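Local structure of glutathione s-transferase (2YCD) at residues W40-V45 with M91-H96. The protein is a bacterial glutathione S-transferase that binds S-(p-nitrobenzyl)glutathione and probably conjugates glutathione to electrophilic compounds, perhaps herbicides among them. Residues are numbered along the deposited sequence; the frame is centred on the assembly and turned at random.
Sequences WALEEV and MHIAQH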
loop_
_atom_site.group_PDB
_atom_site.type_symbol
_atom_site.label_atom_id
_atom_site.label_comp_id
_atom_site.label_asym_id
_atom_site.label_seq_id
_atom_site.Cartn_x
_atom_site.Cartn_y
_atom_site.Cartn_z
ATOM N N TRP A 40 9.410 -13.916 -7.361
ATOM C CA TRP A 40 8.593 -14.202 -8.533
ATOM C C TRP A 40 8.828 -13.161 -9.642
ATOM O O TRP A 40 9.027 -13.515 -10.822
ATOM C CB TRP A 40 7.126 -14.282 -8.083
ATOM C CG TRP A 40 6.117 -14.705 -9.146
ATOM C CD1 TRP A 40 6.379 -15.096 -10.443
ATOM C CD2 TRP A 40 4.698 -14.784 -8.982
ATOM N NE1 TRP A 40 5.192 -15.401 -11.090
ATOM C CE2 TRP A 40 4.150 -15.206 -10.218
ATOM C CE3 TRP A 40 3.830 -14.502 -7.912
ATOM C CZ2 TRP A 40 2.770 -15.372 -10.410
ATOM C CZ3 TRP A 40 2.461 -14.676 -8.097
ATOM C CH2 TRP A 40 1.942 -15.112 -9.339
ATOM N N ALA A 41 8.876 -11.880 -9.284
ATOM C CA ALA A 41 9.171 -10.847 -10.270
ATOM C C ALA A 41 10.534 -11.065 -10.931
ATOM O O ALA A 41 10.671 -10.948 -12.164
ATOM C CB ALA A 41 9.091 -9.455 -9.632
ATOM N N LEU A 42 11.557 -11.336 -10.122
ATOM C CA LEU A 42 12.895 -11.614 -10.675
ATOM C C LEU A 42 12.880 -12.810 -11.624
ATOM O O LEU A 42 13.502 -12.768 -12.689
ATOM C CB LEU A 42 13.915 -11.810 -9.547
ATOM C CG LEU A 42 14.172 -10.553 -8.703
ATOM C CD1 LEU A 42 14.817 -10.897 -7.366
ATOM C CD2 LEU A 42 15.028 -9.539 -9.475
ATOM N N GLU A 43 12.166 -13.867 -11.256
ATOM C CA GLU A 43 12.082 -15.029 -12.142
ATOM C C GLU A 43 11.313 -14.751 -13.437
ATOM O O GLU A 43 11.691 -15.267 -14.498
ATOM C CB GLU A 43 11.505 -16.226 -11.390
ATOM C CG GLU A 43 12.473 -16.816 -10.337
ATOM C CD GLU A 43 13.688 -17.477 -10.965
ATOM O OE1 GLU A 43 13.717 -17.665 -12.194
ATOM O OE2 GLU A 43 14.620 -17.816 -10.203
ATOM N N GLU A 44 10.276 -13.918 -13.373
ATOM C CA GLU A 44 9.510 -13.569 -14.582
ATOM C C GLU A 44 10.378 -12.818 -15.584
ATOM O O GLU A 44 10.240 -13.026 -16.788
ATOM C CB GLU A 44 8.250 -12.745 -14.244
ATOM C CG GLU A 44 7.133 -13.554 -13.582
ATOM C CD GLU A 44 6.317 -14.412 -14.551
ATOM O OE1 GLU A 44 6.406 -14.202 -15.787
ATOM O OE2 GLU A 44 5.585 -15.287 -14.057
ATOM N N VAL A 45 11.274 -11.964 -15.093
ATOM C CA VAL A 45 12.113 -11.179 -16.002
ATOM C C VAL A 45 13.452 -11.870 -16.312
ATOM O O VAL A 45 14.223 -11.381 -17.149
ATOM C CB VAL A 45 12.328 -9.715 -15.515
ATOM C CG1 VAL A 45 10.975 -9.019 -15.271
ATOM C CG2 VAL A 45 13.202 -9.654 -14.264
ATOM N N MET A 91 8.002 -2.962 -8.262
ATOM C CA MET A 91 7.902 -1.846 -9.205
ATOM C C MET A 91 9.225 -1.590 -9.923
ATOM O O MET A 91 9.273 -1.447 -11.143
ATOM C CB MET A 91 7.449 -0.575 -8.480
ATOM C CG MET A 91 7.178 0.584 -9.423
ATOM S SD MET A 91 5.698 0.328 -10.415
ATOM C CE MET A 91 4.447 0.901 -9.277
ATOM N N HIS A 92 10.308 -1.520 -9.156
ATOM C CA HIS A 92 11.633 -1.264 -9.720
ATOM C C HIS A 92 12.060 -2.322 -10.725
ATOM O O HIS A 92 12.564 -1.992 -11.816
ATOM C CB HIS A 92 12.672 -1.133 -8.597
ATOM C CG HIS A 92 14.075 -0.932 -9.084
ATOM N ND1 HIS A 92 14.507 0.256 -9.634
ATOM C CD2 HIS A 92 15.137 -1.770 -9.108
ATOM C CE1 HIS A 92 15.785 0.147 -9.957
ATOM N NE2 HIS A 92 16.188 -1.073 -9.661
ATOM N N ILE A 93 11.864 -3.582 -10.370
ATOM C CA ILE A 93 12.158 -4.689 -11.277
ATOM C C ILE A 93 11.334 -4.543 -12.563
ATOM O O ILE A 93 11.869 -4.681 -13.675
ATOM C CB ILE A 93 11.870 -6.038 -10.582
ATOM C CG1 ILE A 93 12.837 -6.230 -9.406
ATOM C CG2 ILE A 93 12.014 -7.221 -11.576
ATOM C CD1 ILE A 93 12.403 -7.292 -8.371
ATOM N N ALA A 94 10.048 -4.250 -12.411
ATOM C CA ALA A 94 9.135 -4.132 -13.544
ATOM C C ALA A 94 9.437 -2.927 -14.437
ATOM O O ALA A 94 9.098 -2.939 -15.625
ATOM C CB ALA A 94 7.700 -4.042 -13.046
ATOM N N GLN A 95 10.043 -1.881 -13.876
ATOM C CA GLN A 95 10.317 -0.659 -14.638
ATOM C C GLN A 95 11.569 -0.803 -15.504
ATOM O O GLN A 95 11.725 -0.088 -16.497
ATOM C CB GLN A 95 10.462 0.555 -13.703
ATOM C CG GLN A 95 9.183 0.994 -12.976
ATOM C CD GLN A 95 8.237 1.832 -13.833
ATOM O OE1 GLN A 95 8.542 2.158 -14.977
ATOM N NE2 GLN A 95 7.079 2.180 -13.273
ATOM N N HIS A 96 12.464 -1.715 -15.139
ATOM C CA HIS A 96 13.757 -1.793 -15.812
ATOM C C HIS A 96 13.988 -3.084 -16.582
ATOM O O HIS A 96 15.068 -3.314 -17.127
ATOM C CB HIS A 96 14.886 -1.502 -14.830
ATOM C CG HIS A 96 14.885 -0.088 -14.346
ATOM N ND1 HIS A 96 14.369 0.282 -13.123
ATOM C CD2 HIS A 96 15.297 1.054 -14.943
ATOM C CE1 HIS A 96 14.483 1.590 -12.979
ATOM N NE2 HIS A 96 15.044 2.083 -14.068
#
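In the thioredoxin-like N-terminal domain, I93 of helix 86-96 packs against A41, L42 and V45 of helix 35-45. The two helices run nearly parallel here, at 12°, and the axes of these short segments come within 9.7 Å. A41 and I93 face each other at the closest point, with their CA atoms 6.9 Å apart. No hydrogen bond crosses the interface, and the grip is apolar.

I93 supplies one side chain with two working branches. CG1 is anti to the carbonyl carbon (chi1 -65°), and the chain extends from there to CD1. This methyl lies 3.6 Å from L42 CD2, and the two side chains cross at about a right angle. The other branch, I93 CG2, meets V45 CG2 at 3.8 Å. It also lies 4.0 Å from the carbonyl oxygen A41 O, which accepts the helical bond from V45 N. A41 CB faces both branches, 4.2 Å from I93 CD1 and the same from I93 CG2.

Another face of helix 35-45 meets the C-terminal helices 176-185 and 211-225, which W40 touches. There W40 NE1 donates to the anti lone pair of E44 OE2 at 3.0 Å, one turn on. E44 OE2 also forms a salt bridge with R210, and the W40 ring meets F213 edge-to-face. On helix 86-96, H92 and H96 pack on A109 and Q105 of the second subunit. The paired helices, joined in sequence through strands of the four-stranded mixed sheet, are typical of the GST thioredoxin-like domain.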